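PDB 4QHR: alanine racemase from Acinetobacter baumannii, which belongs to the alanine racemase family, whose chains join an N-terminal TIM-barrel domain to a C-terminal domain built largely of beta strands. Local coordinates for residues 104-112 / 143-152; 5-16 / 229-237. All coordinates share one frame; numbering follows the deposited sequence.

Contact 1 (104-112 / 143-152); sequences QFEWLIKHK and VIKTLKSEGF
The ring of F105 packs against the methyl CD2 of L147, with F105 CE1 3.8 Å from it. Their helices, 104-110 and 143-149, run nearly parallel, at 7° with axes 11.8 Å apart at closest approach, so it is side chains that bridge the interval. F105 has CG anti to its backbone N (chi1 176°), which carries the ring across to the second helix. There T146 CG2 meets the ring edge, near its plane, 3.9 Å from F105 CZ, while CG1 of I109, from the same helix as F105, lies over one face. Deeper in, L108 CD2 touches L147 CD2 at 3.8 Å, the two side chains crossing at about a right angle.

F152 supplies the other aromatic group. G151, with positive phi, forms a Schellman motif after the second helix, and F152 beyond it points back toward the first helix. L108 CD2 stands over one face of the F152 ring, 4.2 Å from its centroid and 28° off the normal, a CH-pi contact. K112 CB approaches F152 CZ obliquely at 3.5 Å. I109 CD1 is shared between F152, L147 and E150, reaching E150 CG at 3.9 Å.

The polar component is one salt bridge, between K112 NZ and E150 OE1; the modelled 2.5 Å is very short and the exact length is doubtful. E150 bends at chi2 and meets the lysine chain at about a right angle.

L108, L147 and F152 also touch strand 122-125 beneath, and F105 rests on I99 of strand 95-99. The chemistry thus implies neighbouring barrel helices held mainly by apolar fit, with one charged pair linking the start of helix 112-117, just after helix 104-110, to E150 at the far end of the second helix.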
loop_
_atom_site.group_PDB
_atom_site.type_symbol
_atom_site.label_atom_id
_atom_site.label_comp_id
_atom_site.label_asym_id
_atom_site.label_seq_id
_atom_site.Cartn_x
_atom_site.Cartn_y
_atom_site.Cartn_z
ATOM N N GLN A 104 23.109 10.891 -19.152
ATOM C CA GLN A 104 22.630 12.184 -18.575
ATOM C C GLN A 104 23.689 13.269 -18.717
ATOM O O GLN A 104 23.395 14.469 -18.883
ATOM C CB GLN A 104 22.282 12.004 -17.098
ATOM C CG GLN A 104 20.962 11.321 -16.812
ATOM C CD GLN A 104 20.864 10.877 -15.360
ATOM O OE1 GLN A 104 21.878 10.698 -14.674
ATOM N NE2 GLN A 104 19.646 10.685 -14.879
ATOM N N PHE A 105 24.931 12.845 -18.620
ATOM C CA PHE A 105 26.042 13.764 -18.868
ATOM C C PHE A 105 25.915 14.368 -20.240
ATOM O O PHE A 105 25.979 15.593 -20.383
ATOM C CB PHE A 105 27.355 13.037 -18.703
ATOM C CG PHE A 105 28.560 13.881 -19.042
ATOM C CD1 PHE A 105 28.973 14.898 -18.206
ATOM C CD2 PHE A 105 29.270 13.642 -20.188
ATOM C CE1 PHE A 105 30.114 15.646 -18.499
ATOM C CE2 PHE A 105 30.387 14.389 -20.490
ATOM C CZ PHE A 105 30.818 15.394 -19.642
ATOM N N GLU A 106 25.682 13.520 -21.249
ATOM C CA GLU A 106 25.575 14.013 -22.635
ATOM C C GLU A 106 24.416 14.965 -22.781
ATOM O O GLU A 106 24.564 16.023 -23.396
ATOM C CB GLU A 106 25.490 12.842 -23.646
ATOM C CG GLU A 106 26.862 12.163 -23.789
ATOM C CD GLU A 106 26.804 10.758 -24.343
ATOM O OE1 GLU A 106 25.732 10.349 -24.839
ATOM O OE2 GLU A 106 27.830 10.035 -24.237
ATOM N N TRP A 107 23.269 14.627 -22.203
ATOM C CA TRP A 107 22.104 15.528 -22.309
ATOM C C TRP A 107 22.319 16.893 -21.630
ATOM O O TRP A 107 21.853 17.934 -22.119
ATOM C CB TRP A 107 20.874 14.878 -21.716
ATOM C CG TRP A 107 20.448 13.608 -22.397
ATOM C CD1 TRP A 107 20.715 13.214 -23.680
ATOM C CD2 TRP A 107 19.645 12.558 -21.810
ATOM N NE1 TRP A 107 20.154 11.972 -23.919
ATOM C CE2 TRP A 107 19.476 11.562 -22.796
ATOM C CE3 TRP A 107 19.051 12.374 -20.548
ATOM C CZ2 TRP A 107 18.736 10.403 -22.559
ATOM C CZ3 TRP A 107 18.324 11.214 -20.317
ATOM C CH2 TRP A 107 18.169 10.256 -21.326
ATOM N N LEU A 108 23.001 16.882 -20.493
ATOM C CA LEU A 108 23.253 18.096 -19.718
ATOM C C LEU A 108 24.180 19.031 -20.481
ATOM O O LEU A 108 23.938 20.242 -20.580
ATOM C CB LEU A 108 23.887 17.747 -18.381
ATOM C CG LEU A 108 24.222 18.975 -17.549
ATOM C CD1 LEU A 108 22.952 19.714 -17.065
ATOM C CD2 LEU A 108 25.064 18.553 -16.400
ATOM N N ILE A 109 25.267 18.496 -21.007
ATOM C CA ILE A 109 26.182 19.324 -21.841
ATOM C C ILE A 109 25.450 19.901 -23.037
ATOM O O ILE A 109 25.603 21.068 -23.371
ATOM C CB ILE A 109 27.369 18.489 -22.368
ATOM C CG1 ILE A 109 28.279 18.062 -21.231
ATOM C CG2 ILE A 109 28.138 19.254 -23.481
ATOM C CD1 ILE A 109 28.906 19.167 -20.443
ATOM N N LYS A 110 24.649 19.077 -23.669
ATOM C CA LYS A 110 23.788 19.523 -24.732
ATOM C C LYS A 110 22.976 20.747 -24.352
ATOM O O LYS A 110 22.845 21.638 -25.186
ATOM C CB LYS A 110 22.869 18.402 -25.194
ATOM C CG LYS A 110 21.996 18.731 -26.400
ATOM C CD LYS A 110 21.869 17.552 -27.379
ATOM C CE LYS A 110 20.905 17.875 -28.530
ATOM N NZ LYS A 110 19.463 17.731 -28.156
ATOM N N HIS A 111 22.421 20.792 -23.130
ATOM C CA HIS A 111 21.625 21.931 -22.656
ATOM C C HIS A 111 22.377 22.863 -21.694
ATOM O O HIS A 111 21.761 23.588 -20.930
ATOM C CB HIS A 111 20.344 21.437 -21.974
ATOM C CG HIS A 111 19.438 20.693 -22.896
ATOM N ND1 HIS A 111 19.589 19.348 -23.143
ATOM C CD2 HIS A 111 18.415 21.111 -23.672
ATOM C CE1 HIS A 111 18.675 18.959 -24.015
ATOM N NE2 HIS A 111 17.946 20.007 -24.344
ATOM N N LYS A 112 23.692 22.909 -21.792
ATOM C CA LYS A 112 24.485 23.610 -20.792
ATOM C C LYS A 112 24.202 25.113 -20.686
ATOM O O LYS A 112 24.127 25.644 -19.596
ATOM C CB LYS A 112 25.974 23.344 -21.017
ATOM C CG LYS A 112 26.610 24.142 -22.133
ATOM C CD LYS A 112 28.061 23.757 -22.277
ATOM C CE LYS A 112 28.696 24.352 -23.523
ATOM N NZ LYS A 112 29.660 23.349 -24.093
ATOM N N VAL A 143 34.521 13.544 -15.144
ATOM C CA VAL A 143 33.190 14.128 -15.334
ATOM C C VAL A 143 33.177 15.483 -14.647
ATOM O O VAL A 143 32.856 16.455 -15.242
ATOM C CB VAL A 143 32.080 13.215 -14.765
ATOM C CG1 VAL A 143 30.728 13.924 -14.707
ATOM C CG2 VAL A 143 31.967 11.944 -15.600
ATOM N N ILE A 144 33.535 15.518 -13.384
ATOM C CA ILE A 144 33.559 16.788 -12.632
ATOM C C ILE A 144 34.498 17.831 -13.268
ATOM O O ILE A 144 34.081 18.969 -13.509
ATOM C CB ILE A 144 33.872 16.518 -11.180
ATOM C CG1 ILE A 144 32.671 15.779 -10.557
ATOM C CG2 ILE A 144 34.137 17.815 -10.417
ATOM C CD1 ILE A 144 32.913 15.275 -9.171
ATOM N N LYS A 145 35.715 17.421 -13.585
ATOM C CA LYS A 145 36.649 18.310 -14.280
ATOM C C LYS A 145 36.042 18.888 -15.524
ATOM O O LYS A 145 36.139 20.091 -15.727
ATOM C CB LYS A 145 37.989 17.632 -14.526
ATOM C CG LYS A 145 38.704 17.456 -13.199
ATOM C CD LYS A 145 40.181 17.118 -13.284
ATOM C CE LYS A 145 40.708 16.986 -11.849
ATOM N NZ LYS A 145 42.194 16.992 -11.854
ATOM N N THR A 146 35.368 18.065 -16.328
ATOM C CA THR A 146 34.769 18.541 -17.543
ATOM C C THR A 146 33.612 19.509 -17.308
ATOM O O THR A 146 33.497 20.541 -17.980
ATOM C CB THR A 146 34.339 17.345 -18.414
ATOM O OG1 THR A 146 35.475 16.526 -18.655
ATOM C CG2 THR A 146 33.833 17.799 -19.742
ATOM N N LEU A 147 32.763 19.194 -16.339
ATOM C CA LEU A 147 31.639 20.069 -16.048
ATOM C C LEU A 147 32.122 21.422 -15.567
ATOM O O LEU A 147 31.592 22.487 -15.991
ATOM C CB LEU A 147 30.728 19.433 -14.978
ATOM C CG LEU A 147 29.959 18.221 -15.481
ATOM C CD1 LEU A 147 29.343 17.442 -14.318
ATOM C CD2 LEU A 147 28.899 18.649 -16.459
ATOM N N LYS A 148 33.084 21.410 -14.656
ATOM C CA LYS A 148 33.677 22.687 -14.198
ATOM C C LYS A 148 34.221 23.525 -15.362
ATOM O O LYS A 148 33.947 24.724 -15.464
ATOM C CB LYS A 148 34.820 22.441 -13.219
ATOM C CG LYS A 148 34.395 22.013 -11.851
ATOM C CD LYS A 148 35.640 22.007 -10.984
ATOM C CE LYS A 148 35.345 21.753 -9.528
ATOM N NZ LYS A 148 36.561 21.988 -8.718
ATOM N N SER A 149 34.971 22.886 -16.244
ATOM C CA SER A 149 35.564 23.593 -17.369
ATOM C C SER A 149 34.501 24.067 -18.334
ATOM O O SER A 149 34.688 25.075 -18.952
ATOM C CB SER A 149 36.663 22.755 -18.059
ATOM O OG SER A 149 36.076 21.746 -18.838
ATOM N N GLU A 150 33.375 23.358 -18.430
ATOM C CA GLU A 150 32.212 23.814 -19.210
ATOM C C GLU A 150 31.389 24.931 -18.584
ATOM O O GLU A 150 30.482 25.401 -19.209
ATOM C CB GLU A 150 31.289 22.619 -19.539
ATOM C CG GLU A 150 31.892 21.602 -20.494
ATOM C CD GLU A 150 32.038 22.137 -21.911
ATOM O OE1 GLU A 150 31.343 23.124 -22.273
ATOM O OE2 GLU A 150 32.885 21.601 -22.643
ATOM N N GLY A 151 31.692 25.344 -17.354
ATOM C CA GLY A 151 31.033 26.462 -16.688
ATOM C C GLY A 151 30.018 26.091 -15.600
ATOM O O GLY A 151 29.355 26.988 -15.039
ATOM N N PHE A 152 29.930 24.812 -15.252
ATOM C CA PHE A 152 28.992 24.351 -14.243
ATOM C C PHE A 152 29.517 24.507 -12.821
ATOM O O PHE A 152 30.710 24.386 -12.551
ATOM C CB PHE A 152 28.618 22.878 -14.419
ATOM C CG PHE A 152 27.786 22.572 -15.624
ATOM C CD1 PHE A 152 26.382 22.627 -15.568
ATOM C CD2 PHE A 152 28.365 22.216 -16.802
ATOM C CE1 PHE A 152 25.609 22.307 -16.681
ATOM C CE2 PHE A 152 27.588 21.883 -17.915
ATOM C CZ PHE A 152 26.212 21.955 -17.849
#

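Contact 2 (5-16 / 229-237); sequences TVYIDRQALQYN and DLKPVMTFT
T5 and T237 begin an antiparallel ladder in which T5 and Y7 form hydrogen-bonded pairs with T237 and T235, and V6 and I8 form non-hydrogen-bonded pairs with F236 and M234. Strands 5-8 and 234-237 meet at 163°, axes 4.7 Å apart, and D9 N to V233 O adds one bond beyond the ladder. A water joins the hydroxyls of T5 and T237.

Hydrogen bonds of the N16 side-chain amide continue the link past the strands. N16 OD1 receives K231 N on a lone pair, in the carbonyl plane, at 2.8 Å and 175°, while N16 ND2 donates to K231 O at 2.9 Å; this two-way grip makes the asparagine mimic a strand partner.

On the same helix, Y15 OH donates to D229 OD1 from the syn side at 2.7 Å. The extended K231 chain crosses the Y15 ring, CE centred over one face 3.6 Å from the centroid, and NZ makes a cation-pi contact 26° off the normal.

V6, I8, M234 and F236 share one sheet face, where V6 CG2 meets F236 CD1 at 3.8 Å; beside the strands, V233 CG1 touches I8 CG2 and L13 CG.

D9 N-caps helix 10-23, its OD1 accepting A12 N from above the carboxylate plane. With strand 352-355 also pairing with strand 4-8, the arrangement is typical of alanine racemases, whose N-terminal strand joins the C-terminal domain's sheet.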
loop_
_atom_site.group_PDB
_atom_site.type_symbol
_atom_site.label_atom_id
_atom_site.label_comp_id
_atom_site.label_asym_id
_atom_site.label_seq_id
_atom_site.Cartn_x
_atom_site.Cartn_y
_atom_site.Cartn_z
ATOM N N THR A 5 -8.684 6.805 8.956
ATOM C CA THR A 5 -8.145 8.163 8.850
ATOM C C THR A 5 -6.610 8.259 9.038
ATOM O O THR A 5 -6.015 7.598 9.861
ATOM C CB THR A 5 -8.827 9.015 9.908
ATOM O OG1 THR A 5 -10.233 8.786 9.852
ATOM C CG2 THR A 5 -8.591 10.499 9.680
ATOM N N VAL A 6 -6.004 9.114 8.241
ATOM C CA VAL A 6 -4.569 9.389 8.247
ATOM C C VAL A 6 -4.446 10.878 8.587
ATOM O O VAL A 6 -4.889 11.723 7.795
ATOM C CB VAL A 6 -3.937 9.115 6.899
ATOM C CG1 VAL A 6 -2.515 9.677 6.816
ATOM C CG2 VAL A 6 -3.935 7.605 6.566
ATOM N N TYR A 7 -3.889 11.156 9.753
ATOM C CA TYR A 7 -3.698 12.513 10.302
ATOM C C TYR A 7 -2.249 12.870 10.156
ATOM O O TYR A 7 -1.397 12.037 10.448
ATOM C CB TYR A 7 -3.989 12.565 11.816
ATOM C CG TYR A 7 -5.402 12.262 12.212
ATOM C CD1 TYR A 7 -5.799 10.956 12.493
ATOM C CD2 TYR A 7 -6.321 13.244 12.308
ATOM C CE1 TYR A 7 -7.086 10.657 12.866
ATOM C CE2 TYR A 7 -7.612 12.952 12.657
ATOM C CZ TYR A 7 -7.983 11.652 12.944
ATOM O OH TYR A 7 -9.255 11.339 13.303
ATOM N N ILE A 8 -1.985 14.101 9.759
ATOM C CA ILE A 8 -0.637 14.612 9.559
ATOM C C ILE A 8 -0.424 15.863 10.412
ATOM O O ILE A 8 -1.062 16.901 10.157
ATOM C CB ILE A 8 -0.398 14.963 8.056
ATOM C CG1 ILE A 8 -0.739 13.799 7.132
ATOM C CG2 ILE A 8 1.054 15.391 7.847
ATOM C CD1 ILE A 8 0.242 12.616 7.279
ATOM N N ASP A 9 0.471 15.785 11.388
ATOM C CA ASP A 9 0.793 16.873 12.361
ATOM C C ASP A 9 1.882 17.804 11.807
ATOM O O ASP A 9 3.041 17.423 11.731
ATOM C CB ASP A 9 1.158 16.206 13.676
ATOM C CG ASP A 9 1.640 17.148 14.778
ATOM O OD1 ASP A 9 1.660 18.394 14.703
ATOM O OD2 ASP A 9 2.024 16.535 15.812
ATOM N N ARG A 10 1.460 19.011 11.393
ATOM C CA ARG A 10 2.357 20.050 10.780
ATOM C C ARG A 10 3.377 20.558 11.793
ATOM O O ARG A 10 4.510 20.831 11.477
ATOM C CB ARG A 10 1.541 21.253 10.228
ATOM N N GLN A 11 3.002 20.639 13.043
ATOM C CA GLN A 11 3.962 21.122 14.061
ATOM C C GLN A 11 5.096 20.109 14.306
ATOM O O GLN A 11 6.228 20.477 14.575
ATOM C CB GLN A 11 3.270 21.458 15.374
ATOM C CG GLN A 11 2.205 22.577 15.232
ATOM C CD GLN A 11 0.977 22.187 14.375
ATOM O OE1 GLN A 11 0.553 21.000 14.323
ATOM N NE2 GLN A 11 0.407 23.181 13.676
ATOM N N ALA A 12 4.764 18.828 14.244
ATOM C CA ALA A 12 5.779 17.810 14.389
ATOM C C ALA A 12 6.738 17.880 13.228
ATOM O O ALA A 12 7.932 17.747 13.425
ATOM C CB ALA A 12 5.112 16.443 14.491
ATOM N N LEU A 13 6.235 18.031 11.996
ATOM C CA LEU A 13 7.129 18.214 10.846
ATOM C C LEU A 13 8.091 19.384 11.055
ATOM O O LEU A 13 9.274 19.256 10.758
ATOM C CB LEU A 13 6.377 18.488 9.545
ATOM C CG LEU A 13 5.686 17.310 8.909
ATOM C CD1 LEU A 13 4.597 17.781 7.956
ATOM C CD2 LEU A 13 6.706 16.474 8.150
ATOM N N GLN A 14 7.572 20.514 11.547
ATOM C CA GLN A 14 8.429 21.694 11.786
ATOM C C GLN A 14 9.459 21.380 12.830
ATOM O O GLN A 14 10.597 21.786 12.754
ATOM C CB GLN A 14 7.642 22.923 12.255
ATOM C CG GLN A 14 6.647 23.405 11.244
ATOM C CD GLN A 14 5.814 24.580 11.730
ATOM O OE1 GLN A 14 5.298 24.595 12.844
ATOM N NE2 GLN A 14 5.659 25.563 10.870
ATOM N N TYR A 15 9.042 20.674 13.845
ATOM C CA TYR A 15 9.947 20.334 14.937
ATOM C C TYR A 15 11.130 19.442 14.472
ATOM O O TYR A 15 12.278 19.627 14.876
ATOM C CB TYR A 15 9.136 19.617 16.029
ATOM C CG TYR A 15 9.909 19.274 17.238
ATOM C CD1 TYR A 15 10.636 18.080 17.316
ATOM C CD2 TYR A 15 9.932 20.138 18.327
ATOM C CE1 TYR A 15 11.357 17.772 18.460
ATOM C CE2 TYR A 15 10.635 19.818 19.463
ATOM C CZ TYR A 15 11.343 18.646 19.525
ATOM O OH TYR A 15 12.041 18.336 20.660
ATOM N N ASN A 16 10.814 18.443 13.660
ATOM C CA ASN A 16 11.829 17.498 13.192
ATOM C C ASN A 16 12.752 18.177 12.213
ATOM O O ASN A 16 13.939 17.900 12.186
ATOM C CB ASN A 16 11.105 16.333 12.526
ATOM C CG ASN A 16 10.221 15.568 13.482
ATOM O OD1 ASN A 16 10.468 15.555 14.708
ATOM N ND2 ASN A 16 9.219 14.895 12.946
ATOM N N ASP A 229 14.752 12.162 19.910
ATOM C CA ASP A 229 13.988 13.397 20.057
ATOM C C ASP A 229 13.344 13.819 18.713
ATOM O O ASP A 229 13.541 14.946 18.229
ATOM C CB ASP A 229 14.796 14.559 20.702
ATOM C CG ASP A 229 13.938 15.812 20.981
ATOM O OD1 ASP A 229 12.681 15.786 21.163
ATOM O OD2 ASP A 229 14.547 16.875 21.023
ATOM N N LEU A 230 12.577 12.892 18.138
ATOM C CA LEU A 230 11.741 13.211 16.968
ATOM C C LEU A 230 10.260 13.016 17.288
ATOM O O LEU A 230 9.906 12.148 18.113
ATOM C CB LEU A 230 12.137 12.334 15.781
ATOM C CG LEU A 230 13.571 12.438 15.295
ATOM C CD1 LEU A 230 13.936 11.237 14.404
ATOM C CD2 LEU A 230 13.759 13.709 14.488
ATOM N N LYS A 231 9.396 13.787 16.636
ATOM C CA LYS A 231 7.959 13.699 16.855
ATOM C C LYS A 231 7.229 12.986 15.705
ATOM O O LYS A 231 7.245 13.478 14.574
ATOM C CB LYS A 231 7.405 15.107 17.002
ATOM C CG LYS A 231 7.778 15.664 18.358
ATOM C CD LYS A 231 7.262 17.046 18.558
ATOM C CE LYS A 231 7.778 17.488 19.929
ATOM N NZ LYS A 231 7.177 18.818 20.087
ATOM N N PRO A 232 6.575 11.838 15.997
ATOM C CA PRO A 232 5.804 11.172 14.920
ATOM C C PRO A 232 4.860 12.153 14.242
ATOM O O PRO A 232 4.115 12.894 14.919
ATOM C CB PRO A 232 5.039 10.073 15.667
ATOM C CG PRO A 232 5.904 9.750 16.835
ATOM C CD PRO A 232 6.595 11.035 17.229
ATOM N N VAL A 233 4.853 12.150 12.921
ATOM C CA VAL A 233 4.016 13.071 12.180
ATOM C C VAL A 233 2.644 12.429 11.855
ATOM O O VAL A 233 1.575 13.079 11.966
ATOM C CB VAL A 233 4.753 13.504 10.915
ATOM C CG1 VAL A 233 3.833 14.285 9.958
ATOM C CG2 VAL A 233 5.984 14.311 11.251
ATOM N N MET A 234 2.658 11.175 11.424
ATOM C CA MET A 234 1.451 10.489 11.024
ATOM C C MET A 234 0.822 9.694 12.174
ATOM O O MET A 234 1.509 8.880 12.807
ATOM C CB MET A 234 1.735 9.487 9.880
ATOM C CG MET A 234 0.499 8.813 9.344
ATOM S SD MET A 234 0.664 7.529 8.088
ATOM C CE MET A 234 1.567 8.386 6.786
ATOM N N THR A 235 -0.478 9.905 12.367
ATOM C CA THR A 235 -1.313 8.968 13.125
ATOM C C THR A 235 -2.314 8.284 12.197
ATOM O O THR A 235 -3.070 8.960 11.435
ATOM C CB THR A 235 -2.024 9.679 14.270
ATOM O OG1 THR A 235 -1.038 10.387 15.016
ATOM C CG2 THR A 235 -2.663 8.644 15.203
ATOM N N PHE A 236 -2.364 6.954 12.251
ATOM C CA PHE A 236 -3.237 6.157 11.369
ATOM C C PHE A 236 -4.280 5.538 12.311
ATOM O O PHE A 236 -3.937 4.745 13.194
ATOM C CB PHE A 236 -2.374 5.109 10.649
ATOM C CG PHE A 236 -3.087 4.241 9.612
ATOM C CD1 PHE A 236 -4.242 4.647 8.915
ATOM C CD2 PHE A 236 -2.542 3.020 9.289
ATOM C CE1 PHE A 236 -4.822 3.803 7.957
ATOM C CE2 PHE A 236 -3.115 2.178 8.358
ATOM C CZ PHE A 236 -4.257 2.563 7.700
ATOM N N THR A 237 -5.548 5.933 12.129
ATOM C CA THR A 237 -6.658 5.427 12.959
ATOM C C THR A 237 -7.807 4.732 12.229
ATOM O O THR A 237 -7.997 4.862 11.035
ATOM C CB THR A 237 -7.254 6.536 13.864
ATOM O OG1 THR A 237 -8.080 7.434 13.101
ATOM C CG2 THR A 237 -6.125 7.287 14.600
HETATM O O HOH W 1 -10.569 6.756 11.892
#

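The two contacts lie on opposite sides of the chain's centre, their own centres about 41 Å apart, and share no helix or strand. Contact 1 is peripheral and only partly buried, pairing neighbouring barrel helices, its segments 31 residues apart at their closest ends; contact 2 is mostly buried, nearer the middle, and joins an N-terminal strand and the helix after it to the start of the C-terminal domain's sheet, 213 residues along the chain. Both segments of contact 1 lie in the sequence between those of contact 2. Contact 1 relies on methyls and aromatic rings plus one ion pair, whereas contact 2 uses eight hydrogen bonds, mostly backbone, and buries about twice the surface, 877 against 439 Å².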